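Local coordinates for polymeric Immunoglobulin Receptor (Oncorhynchus mykiss, PDB 5F1S), which probably binds polymeric immunoglobulins in mucosal immunity, its ectodomain being related to secretory component, at residues V2-D7 / V16-H21; W33-V38 / G86-G91; S122-T127 / L208-S213; T127-Q132 / V181-L186. All blocks are in the same frame, centred on the assembly; numbering follows the deposited sequence.

Contact 1: V2-D7 / V16-H21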
loop_
_atom_site.group_PDB
_atom_site.type_symbol
_atom_site.label_atom_id
_atom_site.label_comp_id
_atom_site.label_asym_id
_atom_site.label_seq_id
_atom_site.Cartn_x
_atom_site.Cartn_y
_atom_site.Cartn_z
ATOM N N VAL A 2 2.613 -25.134 1.608
ATOM C CA VAL A 2 3.207 -23.806 1.454
ATOM C C VAL A 2 2.052 -22.826 1.383
ATOM O O VAL A 2 1.064 -23.106 0.708
ATOM C CB VAL A 2 4.066 -23.698 0.186
ATOM C CG1 VAL A 2 4.526 -22.242 -0.025
ATOM C CG2 VAL A 2 5.224 -24.706 0.277
ATOM N N THR A 3 2.138 -21.737 2.127
ATOM C CA THR A 3 1.037 -20.779 2.189
ATOM C C THR A 3 1.595 -19.364 2.171
ATOM O O THR A 3 2.728 -19.102 2.583
ATOM C CB THR A 3 0.183 -20.951 3.444
ATOM O OG1 THR A 3 0.972 -20.738 4.606
ATOM C CG2 THR A 3 -0.351 -22.357 3.562
ATOM N N THR A 4 0.738 -18.434 1.782
ATOM C CA THR A 4 1.141 -17.054 1.745
ATOM C C THR A 4 -0.090 -16.192 2.003
ATOM O O THR A 4 -1.155 -16.690 2.384
ATOM C CB THR A 4 1.838 -16.723 0.419
ATOM O OG1 THR A 4 2.396 -15.424 0.472
ATOM C CG2 THR A 4 0.873 -16.748 -0.779
ATOM N N VAL A 5 0.093 -14.897 1.887
ATOM C CA VAL A 5 -0.951 -13.934 2.216
ATOM C C VAL A 5 -1.986 -13.858 1.101
ATOM O O VAL A 5 -1.769 -14.353 -0.006
ATOM C CB VAL A 5 -0.356 -12.544 2.463
ATOM C CG1 VAL A 5 0.608 -12.580 3.674
ATOM C CG2 VAL A 5 0.404 -12.050 1.225
ATOM N N GLY A 6 -3.086 -13.138 1.366
ATOM C CA GLY A 6 -4.115 -12.992 0.363
ATOM C C GLY A 6 -3.765 -11.938 -0.665
ATOM O O GLY A 6 -2.762 -11.247 -0.565
ATOM N N ASP A 7 -4.617 -11.819 -1.677
ATOM C CA ASP A 7 -4.298 -10.942 -2.801
ATOM C C ASP A 7 -4.063 -9.522 -2.294
ATOM O O ASP A 7 -4.686 -9.074 -1.334
ATOM C CB ASP A 7 -5.424 -10.965 -3.832
ATOM C CG ASP A 7 -5.624 -12.328 -4.437
ATOM O OD1 ASP A 7 -4.684 -13.160 -4.424
ATOM O OD2 ASP A 7 -6.723 -12.562 -4.980
ATOM N N VAL A 16 6.527 -4.420 -1.591
ATOM C CA VAL A 16 5.815 -5.419 -0.808
ATOM C C VAL A 16 6.808 -6.399 -0.196
ATOM O O VAL A 16 7.872 -6.664 -0.749
ATOM C CB VAL A 16 4.756 -6.199 -1.618
ATOM C CG1 VAL A 16 3.631 -5.256 -2.090
ATOM C CG2 VAL A 16 5.374 -6.932 -2.786
ATOM N N MET A 17 6.421 -6.931 0.951
ATOM C CA MET A 17 7.186 -7.936 1.680
ATOM C C MET A 17 6.238 -9.104 1.886
ATOM O O MET A 17 5.245 -8.951 2.603
ATOM C CB MET A 17 7.696 -7.403 3.027
ATOM C CG MET A 17 8.448 -8.440 3.806
ATOM S SD MET A 17 8.924 -7.750 5.479
ATOM C CE MET A 17 7.412 -7.707 6.271
ATOM N N ILE A 18 6.522 -10.237 1.250
ATOM C CA ILE A 18 5.593 -11.354 1.140
ATOM C C ILE A 18 6.192 -12.538 1.893
ATOM O O ILE A 18 7.236 -13.050 1.472
ATOM C CB ILE A 18 5.333 -11.727 -0.327
ATOM C CG1 ILE A 18 4.666 -10.518 -0.992
ATOM C CG2 ILE A 18 4.488 -12.954 -0.421
ATOM C CD1 ILE A 18 4.728 -10.574 -2.479
ATOM N N PRO A 19 5.528 -13.041 2.935
ATOM C CA PRO A 19 5.956 -14.310 3.563
ATOM C C PRO A 19 5.422 -15.518 2.816
ATOM O O PRO A 19 4.201 -15.663 2.629
ATOM C CB PRO A 19 5.343 -14.228 4.966
ATOM C CG PRO A 19 4.007 -13.478 4.716
ATOM C CD PRO A 19 4.346 -12.468 3.630
ATOM N N CYS A 20 6.319 -16.465 2.562
ATOM C CA CYS A 20 5.986 -17.773 2.030
ATOM C C CYS A 20 6.315 -18.770 3.124
ATOM O O CYS A 20 7.487 -19.158 3.274
ATOM C CB CYS A 20 6.791 -18.077 0.768
ATOM S SG CYS A 20 6.466 -16.978 -0.671
ATOM N N HIS A 21 5.297 -19.187 3.866
ATOM C CA HIS A 21 5.478 -20.110 4.975
ATOM C C HIS A 21 5.428 -21.544 4.448
ATOM O O HIS A 21 4.706 -21.859 3.504
ATOM C CB HIS A 21 4.429 -19.917 6.080
ATOM C CG HIS A 21 4.670 -18.702 6.940
ATOM N ND1 HIS A 21 5.417 -18.728 8.105
ATOM C CD2 HIS A 21 4.275 -17.427 6.778
ATOM C CE1 HIS A 21 5.453 -17.512 8.626
ATOM N NE2 HIS A 21 4.747 -16.715 7.848
#
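Thr3 and His21 face each other as an antiparallel hydrogen-bonded pair, and both backbone groups of Thr3 are used: its N reaches His21 O at 2.9 Å (N-H...O angle 160°), and its O takes His21 N, also at 2.9 Å. His21 O has a further, weaker visitor in Val2 CA, a CA-H...O contact of 3.2 Å. One residue on, a side chain replaces the backbone as donor: Thr4 OG1 donates to Pro19 O at 2.8 Å, arriving from above the carbonyl plane, 41° out of it. Thr4 OG1 lies anti to the backbone N (chi1 -172°), which turns it to this oxygen and brings it within 3.4 Å of Ile18 CG2. These bonds join strands A and B of the immunoglobulin V-set sandwich, in the sheet where strand 72-77 flanks strand 16-22 and shares backbone hydrogen bonds with Ile18 and Cys20. An alanine at Thr4 would probably leave Pro19 O without its hydroxyl donor and weaken the hold on the chain just past Thr3. Beyond it, Val5 crosses Pro19 at about a right angle, with CG1 3.7 Å from Pro19 CG, while Val5 also touches Leu106 of strand 103-111.

Contact 2: W33-V38 / G86-G91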
loop_
_atom_site.group_PDB
_atom_site.type_symbol
_atom_site.label_atom_id
_atom_site.label_comp_id
_atom_site.label_asym_id
_atom_site.label_seq_id
_atom_site.Cartn_x
_atom_site.Cartn_y
_atom_site.Cartn_z
ATOM N N TRP A 33 10.602 -17.847 -6.284
ATOM C CA TRP A 33 9.484 -16.927 -6.486
ATOM C C TRP A 33 9.253 -16.827 -7.983
ATOM O O TRP A 33 10.182 -16.499 -8.728
ATOM C CB TRP A 33 9.813 -15.565 -5.889
ATOM C CG TRP A 33 8.816 -14.500 -6.012
ATOM C CD1 TRP A 33 8.917 -13.345 -6.750
ATOM C CD2 TRP A 33 7.567 -14.435 -5.335
ATOM N NE1 TRP A 33 7.802 -12.584 -6.579
ATOM C CE2 TRP A 33 6.980 -13.199 -5.664
ATOM C CE3 TRP A 33 6.910 -15.283 -4.442
ATOM C CZ2 TRP A 33 5.734 -12.816 -5.184
ATOM C CZ3 TRP A 33 5.691 -14.891 -3.934
ATOM C CH2 TRP A 33 5.107 -13.669 -4.314
ATOM N N CYS A 34 8.023 -17.133 -8.417
ATOM C CA CYS A 34 7.666 -17.348 -9.814
ATOM C C CYS A 34 6.577 -16.336 -10.195
ATOM O O CYS A 34 5.745 -16.001 -9.363
ATOM C CB CYS A 34 7.122 -18.807 -10.033
ATOM S SG CYS A 34 7.904 -19.634 -11.465
ATOM N N ARG A 35 6.570 -15.869 -11.444
ATOM C CA ARG A 35 5.495 -15.011 -11.962
ATOM C C ARG A 35 4.760 -15.714 -13.098
ATOM O O ARG A 35 5.406 -16.271 -14.001
ATOM C CB ARG A 35 6.071 -13.701 -12.448
ATOM C CG ARG A 35 4.991 -12.731 -12.899
ATOM C CD ARG A 35 5.563 -11.462 -13.449
ATOM N NE ARG A 35 4.403 -10.627 -13.794
ATOM C CZ ARG A 35 4.488 -9.408 -14.310
ATOM N NH1 ARG A 35 5.676 -8.869 -14.558
ATOM N NH2 ARG A 35 3.375 -8.739 -14.595
ATOM N N GLY A 36 3.434 -15.657 -13.062
ATOM C CA GLY A 36 2.571 -16.175 -14.122
ATOM C C GLY A 36 1.252 -16.642 -13.540
ATOM O O GLY A 36 1.138 -17.015 -12.372
ATOM N N SER A 37 0.194 -16.619 -14.381
ATOM C CA SER A 37 -1.112 -17.082 -13.916
ATOM C C SER A 37 -1.184 -18.601 -13.812
ATOM O O SER A 37 -2.079 -19.135 -13.145
ATOM C CB SER A 37 -2.215 -16.583 -14.849
ATOM O OG SER A 37 -1.824 -16.802 -16.185
ATOM N N VAL A 38 -0.262 -19.309 -14.442
ATOM C CA VAL A 38 -0.314 -20.763 -14.543
ATOM C C VAL A 38 1.001 -21.291 -14.010
ATOM O O VAL A 38 2.057 -20.964 -14.559
ATOM C CB VAL A 38 -0.539 -21.199 -16.006
ATOM C CG1 VAL A 38 -0.530 -22.714 -16.166
ATOM C CG2 VAL A 38 -1.826 -20.606 -16.514
ATOM N N GLY A 86 -0.143 -8.905 -11.465
ATOM C CA GLY A 86 -0.403 -10.253 -11.921
ATOM C C GLY A 86 -0.219 -11.277 -10.821
ATOM O O GLY A 86 -0.119 -10.956 -9.627
ATOM N N TRP A 87 -0.246 -12.516 -11.263
ATOM C CA TRP A 87 -0.143 -13.644 -10.356
ATOM C C TRP A 87 1.319 -14.013 -10.125
ATOM O O TRP A 87 2.126 -14.017 -11.069
ATOM C CB TRP A 87 -0.904 -14.846 -10.931
ATOM C CG TRP A 87 -2.388 -14.670 -10.822
ATOM C CD1 TRP A 87 -3.235 -14.223 -11.795
ATOM C CD2 TRP A 87 -3.191 -14.921 -9.673
ATOM N NE1 TRP A 87 -4.512 -14.186 -11.313
ATOM C CE2 TRP A 87 -4.527 -14.621 -10.020
ATOM C CE3 TRP A 87 -2.918 -15.376 -8.374
ATOM C CZ2 TRP A 87 -5.581 -14.728 -9.106
ATOM C CZ3 TRP A 87 -3.989 -15.515 -7.466
ATOM C CH2 TRP A 87 -5.297 -15.179 -7.838
ATOM N N TYR A 88 1.615 -14.362 -8.877
ATOM C CA TYR A 88 2.931 -14.816 -8.442
ATOM C C TYR A 88 2.802 -16.071 -7.582
ATOM O O TYR A 88 1.748 -16.345 -6.989
ATOM C CB TYR A 88 3.622 -13.721 -7.646
ATOM C CG TYR A 88 4.008 -12.512 -8.463
ATOM C CD1 TYR A 88 3.066 -11.530 -8.779
ATOM C CD2 TYR A 88 5.290 -12.369 -8.942
ATOM C CE1 TYR A 88 3.432 -10.411 -9.509
ATOM C CE2 TYR A 88 5.667 -11.259 -9.695
ATOM C CZ TYR A 88 4.721 -10.288 -9.977
ATOM O OH TYR A 88 5.113 -9.201 -10.707
ATOM N N TRP A 89 3.895 -16.847 -7.524
ATOM C CA TRP A 89 3.914 -18.126 -6.801
ATOM C C TRP A 89 5.126 -18.238 -5.890
ATOM O O TRP A 89 6.229 -17.952 -6.317
ATOM C CB TRP A 89 3.967 -19.332 -7.750
ATOM C CG TRP A 89 2.853 -19.373 -8.690
ATOM C CD1 TRP A 89 2.723 -18.618 -9.845
ATOM C CD2 TRP A 89 1.681 -20.175 -8.605
ATOM N NE1 TRP A 89 1.546 -18.926 -10.462
ATOM C CE2 TRP A 89 0.879 -19.855 -9.720
ATOM C CE3 TRP A 89 1.200 -21.118 -7.681
ATOM C CZ2 TRP A 89 -0.354 -20.474 -9.950
ATOM C CZ3 TRP A 89 -0.023 -21.702 -7.909
ATOM C CH2 TRP A 89 -0.782 -21.375 -9.043
ATOM N N CYS A 90 4.881 -18.575 -4.627
ATOM C CA CYS A 90 5.869 -19.167 -3.725
ATOM C C CYS A 90 6.134 -20.587 -4.176
ATOM O O CYS A 90 5.173 -21.327 -4.395
ATOM C CB CYS A 90 5.308 -19.252 -2.297
ATOM S SG CYS A 90 4.758 -17.802 -1.454
ATOM N N GLY A 91 7.402 -20.991 -4.296
ATOM C CA GLY A 91 7.714 -22.383 -4.625
ATOM C C GLY A 91 8.845 -22.959 -3.786
ATOM O O GLY A 91 9.757 -22.251 -3.361
#
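Trp89 NE1 donates to Gly36 O at 2.7 Å, the oxygen lying near the indole plane, at the ring's edge, so a tryptophan side chain ties down the loop that leaves strand 31-35. This is the pairing of strands C and F in the GFCC' sheet of an immunoglobulin V domain, and the bond continues a ladder: Trp89 N and O both engage Cys34, and Gly36 N meets Trp87 O at 2.9 Å. Gly36 has phi and psi of 150° and 154°, a conformation in which a CB would press on the preceding carbonyl. On the face carrying Trp33, Tyr88 and Cys90, the Trp33 indole, its CG anti to the backbone N (chi1 179°), packs CZ2 against Tyr88 CB at 3.4 Å. Cys90 SG, bonded to Cys20, sits at the indole's edge, 3.9 Å from Trp33 CZ3, the juxtaposition of disulfide and core tryptophan familiar from immunoglobulin domains. Tyr88 OH bonds to Asp84 O, four residues back, as in a tyrosine corner. The extended Arg35 side chain runs over the Tyr88 ring and reaches Glu83 O with NH2. Arg35 CG stands 4.0 Å from the centroid of the Tyr88 ring in a CH-pi contact, and the phenol oxygen OH of Tyr88 lies over one guanidinium face, 3.4 Å above its plane.

Contact 3: S122-T127 / L208-S213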
loop_
_atom_site.group_PDB
_atom_site.type_symbol
_atom_site.label_atom_id
_atom_site.label_comp_id
_atom_site.label_asym_id
_atom_site.label_seq_id
_atom_site.Cartn_x
_atom_site.Cartn_y
_atom_site.Cartn_z
ATOM N N SER A 122 -12.455 10.408 13.299
ATOM C CA SER A 122 -13.331 11.104 14.220
ATOM C C SER A 122 -12.517 11.803 15.306
ATOM O O SER A 122 -11.408 11.389 15.660
ATOM C CB SER A 122 -14.359 10.176 14.875
ATOM O OG SER A 122 -13.694 9.214 15.629
ATOM N N GLY A 123 -13.095 12.880 15.816
ATOM C CA GLY A 123 -12.493 13.597 16.927
ATOM C C GLY A 123 -13.494 14.534 17.570
ATOM O O GLY A 123 -14.456 14.984 16.943
ATOM N N GLU A 124 -13.235 14.842 18.832
ATOM C CA GLU A 124 -14.074 15.766 19.568
ATOM C C GLU A 124 -13.920 17.166 19.019
ATOM O O GLU A 124 -12.826 17.573 18.620
ATOM C CB GLU A 124 -13.684 15.790 21.045
ATOM C CG GLU A 124 -14.031 14.552 21.785
ATOM C CD GLU A 124 -14.055 14.769 23.285
ATOM O OE1 GLU A 124 -13.741 15.905 23.754
ATOM O OE2 GLU A 124 -14.408 13.784 23.969
ATOM N N GLU A 125 -15.021 17.903 19.013
ATOM C CA GLU A 125 -14.980 19.318 18.706
ATOM C C GLU A 125 -13.892 19.999 19.532
ATOM O O GLU A 125 -13.711 19.711 20.719
ATOM C CB GLU A 125 -16.326 19.944 18.993
ATOM C CG GLU A 125 -16.383 21.404 18.776
ATOM C CD GLU A 125 -17.799 21.868 18.737
ATOM O OE1 GLU A 125 -18.410 21.879 17.640
ATOM O OE2 GLU A 125 -18.308 22.208 19.817
ATOM N N GLY A 126 -13.128 20.861 18.868
ATOM C CA GLY A 126 -12.043 21.580 19.497
ATOM C C GLY A 126 -10.706 20.873 19.524
ATOM O O GLY A 126 -9.716 21.471 19.973
ATOM N N THR A 127 -10.627 19.639 19.050
ATOM C CA THR A 127 -9.372 18.920 18.993
ATOM C C THR A 127 -8.888 18.824 17.548
ATOM O O THR A 127 -9.561 19.276 16.620
ATOM C CB THR A 127 -9.524 17.525 19.592
ATOM O OG1 THR A 127 -10.308 16.718 18.699
ATOM C CG2 THR A 127 -10.242 17.610 20.961
ATOM N N LEU A 208 -15.892 12.762 11.241
ATOM C CA LEU A 208 -16.979 12.851 12.207
ATOM C C LEU A 208 -16.503 13.659 13.394
ATOM O O LEU A 208 -15.599 13.218 14.102
ATOM C CB LEU A 208 -17.405 11.463 12.656
ATOM C CG LEU A 208 -18.495 11.457 13.726
ATOM C CD1 LEU A 208 -19.738 12.098 13.212
ATOM C CD2 LEU A 208 -18.734 10.026 14.145
ATOM N N VAL A 209 -17.136 14.794 13.646
ATOM C CA VAL A 209 -16.806 15.622 14.794
ATOM C C VAL A 209 -17.827 15.300 15.879
ATOM O O VAL A 209 -19.034 15.427 15.657
ATOM C CB VAL A 209 -16.839 17.119 14.448
ATOM C CG1 VAL A 209 -16.392 17.977 15.644
ATOM C CG2 VAL A 209 -15.909 17.415 13.251
ATOM N N THR A 210 -17.345 14.901 17.030
ATOM C CA THR A 210 -18.224 14.507 18.107
ATOM C C THR A 210 -18.280 15.612 19.144
ATOM O O THR A 210 -17.502 16.568 19.101
ATOM C CB THR A 210 -17.735 13.203 18.713
ATOM O OG1 THR A 210 -16.450 13.414 19.301
ATOM C CG2 THR A 210 -17.650 12.115 17.618
ATOM N N PRO A 211 -19.225 15.544 20.080
ATOM C CA PRO A 211 -19.408 16.667 21.008
ATOM C C PRO A 211 -18.214 16.832 21.922
ATOM O O PRO A 211 -17.568 15.844 22.314
ATOM C CB PRO A 211 -20.663 16.267 21.811
ATOM C CG PRO A 211 -21.412 15.302 20.915
ATOM C CD PRO A 211 -20.331 14.579 20.127
ATOM N N PRO A 212 -17.916 18.050 22.347
ATOM C CA PRO A 212 -16.880 18.233 23.363
ATOM C C PRO A 212 -17.314 17.547 24.654
ATOM O O PRO A 212 -18.506 17.540 24.991
ATOM C CB PRO A 212 -16.805 19.752 23.511
ATOM C CG PRO A 212 -18.172 20.207 23.157
ATOM C CD PRO A 212 -18.722 19.263 22.159
ATOM N N SER A 213 -16.351 16.959 25.358
ATOM C CA SER A 213 -16.646 16.243 26.591
ATOM C C SER A 213 -16.462 17.166 27.789
ATOM O O SER A 213 -15.783 18.199 27.727
ATOM C CB SER A 213 -15.775 15.007 26.735
ATOM O OG SER A 213 -14.425 15.387 26.903
#
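Ser122 CB lies 4.0 Å from Leu208 CB, and Ser122 CA makes a CA-H...O contact with Leu208 O. The same oxygen accepts Gly123 N at 3.1 Å, and Gly123 O takes Thr210 N at 2.9 Å. Next, Glu124 crosses Thr210 obliquely, CG 3.6 Å from Thr210 OG1, and carries its carboxylate to Ser213. There OE1 of Glu124 accepts two donors, Ser213 OG at 3.3 Å on the syn lone pair and Ser213 N from above the carboxylate plane. An alanine at Glu124 would probably leave both Ser213 donors without this acceptor and the chain end after Pro212 freer to move. The strands run parallel, their axes 26° apart: this is the A'-G pairing at the edge of the second immunoglobulin V-set domain. Glu125 N closes the ladder on Thr210 O at 2.8 Å, its CA 3.6 Å from Val209 CG1, while its carboxylate lies beside the Pro212 ring and forms a salt bridge with Arg188. A type II turn then spans Glu124 to Thr127, with Gly126 at a positive phi of 87°; Glu124 O receives both Thr127 N and, on an in-plane lone pair, Thr127 OG1 at 2.7 Å.

Contact 4: T127-Q132 / V181-L186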
loop_
_atom_site.group_PDB
_atom_site.type_symbol
_atom_site.label_atom_id
_atom_site.label_comp_id
_atom_site.label_asym_id
_atom_site.label_seq_id
_atom_site.Cartn_x
_atom_site.Cartn_y
_atom_site.Cartn_z
ATOM N N THR A 127 -10.627 19.639 19.050
ATOM C CA THR A 127 -9.372 18.920 18.993
ATOM C C THR A 127 -8.888 18.824 17.548
ATOM O O THR A 127 -9.561 19.276 16.620
ATOM C CB THR A 127 -9.524 17.525 19.592
ATOM O OG1 THR A 127 -10.308 16.718 18.699
ATOM C CG2 THR A 127 -10.242 17.610 20.961
ATOM N N SER A 128 -7.682 18.262 17.382
ATOM C CA SER A 128 -7.042 18.167 16.075
ATOM C C SER A 128 -7.055 16.730 15.606
ATOM O O SER A 128 -6.896 15.809 16.407
ATOM C CB SER A 128 -5.580 18.634 16.095
ATOM O OG SER A 128 -5.527 20.004 16.398
ATOM N N VAL A 129 -7.180 16.549 14.288
ATOM C CA VAL A 129 -7.026 15.232 13.684
ATOM C C VAL A 129 -6.199 15.376 12.420
ATOM O O VAL A 129 -6.100 16.457 11.834
ATOM C CB VAL A 129 -8.379 14.558 13.372
ATOM C CG1 VAL A 129 -9.094 14.276 14.662
ATOM C CG2 VAL A 129 -9.239 15.425 12.464
ATOM N N THR A 130 -5.601 14.263 12.012
ATOM C CA THR A 130 -4.794 14.202 10.802
ATOM C C THR A 130 -5.288 13.083 9.905
ATOM O O THR A 130 -5.654 12.008 10.369
ATOM C CB THR A 130 -3.349 14.001 11.096
ATOM O OG1 THR A 130 -3.193 12.753 11.765
ATOM C CG2 THR A 130 -2.863 15.164 11.941
ATOM N N VAL A 131 -5.339 13.389 8.625
ATOM C CA VAL A 131 -5.693 12.463 7.560
ATOM C C VAL A 131 -4.421 12.214 6.775
ATOM O O VAL A 131 -3.732 13.172 6.403
ATOM C CB VAL A 131 -6.771 13.067 6.643
ATOM C CG1 VAL A 131 -7.089 12.146 5.476
ATOM C CG2 VAL A 131 -8.040 13.441 7.412
ATOM N N GLN A 132 -4.113 10.956 6.505
ATOM C CA GLN A 132 -2.911 10.638 5.744
ATOM C C GLN A 132 -3.321 10.107 4.380
ATOM O O GLN A 132 -3.843 8.991 4.263
ATOM C CB GLN A 132 -1.998 9.640 6.443
ATOM C CG GLN A 132 -0.623 9.640 5.687
ATOM C CD GLN A 132 0.499 8.949 6.440
ATOM O OE1 GLN A 132 0.355 8.592 7.608
ATOM N NE2 GLN A 132 1.627 8.774 5.772
ATOM N N VAL A 181 -3.077 15.875 5.988
ATOM C CA VAL A 181 -3.977 17.009 6.135
ATOM C C VAL A 181 -4.283 17.074 7.622
ATOM O O VAL A 181 -4.834 16.126 8.190
ATOM C CB VAL A 181 -5.262 16.871 5.295
ATOM C CG1 VAL A 181 -6.203 18.085 5.479
ATOM C CG2 VAL A 181 -4.961 16.678 3.821
ATOM N N THR A 182 -3.897 18.165 8.274
ATOM C CA THR A 182 -4.183 18.339 9.690
ATOM C C THR A 182 -5.316 19.341 9.832
ATOM O O THR A 182 -5.191 20.481 9.382
ATOM C CB THR A 182 -2.941 18.804 10.462
ATOM O OG1 THR A 182 -1.944 17.797 10.364
ATOM C CG2 THR A 182 -3.276 18.996 11.938
ATOM N N LEU A 183 -6.436 18.888 10.403
ATOM C CA LEU A 183 -7.556 19.743 10.780
ATOM C C LEU A 183 -7.288 20.187 12.212
ATOM O O LEU A 183 -7.314 19.370 13.135
ATOM C CB LEU A 183 -8.875 18.984 10.663
ATOM C CG LEU A 183 -9.015 18.235 9.330
ATOM C CD1 LEU A 183 -10.382 17.554 9.209
ATOM C CD2 LEU A 183 -8.880 19.148 8.214
ATOM N N LYS A 184 -6.971 21.475 12.386
ATOM C CA LYS A 184 -6.297 21.919 13.597
ATOM C C LYS A 184 -7.252 22.075 14.767
ATOM O O LYS A 184 -6.850 21.844 15.920
ATOM C CB LYS A 184 -5.579 23.240 13.323
ATOM C CG LYS A 184 -4.157 23.038 12.856
ATOM C CD LYS A 184 -3.750 24.022 11.765
ATOM C CE LYS A 184 -3.379 25.356 12.289
ATOM N NZ LYS A 184 -2.442 26.041 11.344
ATOM N N GLY A 185 -8.499 22.451 14.505
ATOM C CA GLY A 185 -9.457 22.590 15.585
ATOM C C GLY A 185 -10.880 22.367 15.114
ATOM O O GLY A 185 -11.557 23.283 14.640
ATOM N N LEU A 186 -11.339 21.133 15.262
ATOM C CA LEU A 186 -12.587 20.704 14.641
ATOM C C LEU A 186 -13.777 21.494 15.163
ATOM O O LEU A 186 -13.899 21.742 16.357
ATOM C CB LEU A 186 -12.803 19.212 14.913
ATOM C CG LEU A 186 -11.812 18.255 14.216
ATOM C CD1 LEU A 186 -11.864 16.902 14.838
ATOM C CD2 LEU A 186 -12.067 18.136 12.698
#
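Leu186 lays its CD1 and CD2 methyls against Val129, crossing it at about a right angle with CD1 3.8 Å from Val129 CG1. The two belong to the pairing of strands B and E in the second immunoglobulin V-set domain, where strands 129-132 and 181-183 run antiparallel with axes 160° apart. Leu186 has already left strand E, yet its N bonds to Thr127 O at 2.9 Å, with an N-H...O angle of 169°, and its CG, anti to its own carbonyl carbon (chi1 -68°), comes 3.4 Å from that oxygen. Val129 exchanges N-H...O bonds with Leu183. Val131 does the same with Val181, Val131 N to Val181 O and Val181 N to Val131 O both being 2.8 Å. Val129, Val131, Val181 and Leu183 share one face of the sheet. That face turns to the partner sheet, where Val131, Val181 and Leu183 touch Trp146 and where Val131 and Leu183 also meet Ile207. Between the two strands the apolar contact is modest, the CB atoms of Val131 and Val181 being 4.3 Å apart. Lys184 swings off to Glu165, with which NZ makes a salt bridge, and to Asp166 O. On the other face Thr130 and Thr182 lie side by side, pointing the same way, in a non-hydrogen-bonded pair. Thr182 OG1 there is 3.2 Å from the CG2 methyl of Thr130.

How the contacts relate
From the N terminus, contact 1 closes a short loop between strands A and B, and contact 2 follows in series, bringing strand F back to strand C across a long excursion. The Cys20-Cys90 disulfide joins them, tying the two sheets of the first immunoglobulin domain together, with Ile18 also packed on Trp33. Contacts 3 and 4 lie in the second domain and are nested rather than in series. There the loop from 127-132 to 181-186 sits within the longer one that 122-127 and 208-213 close, and both share Thr127. Gly126 N probably bonds to Leu186 O, so the A'-G edge and the B-E pair meet. The centres of contacts 1 and 3 lie about 40 Å apart, without touching.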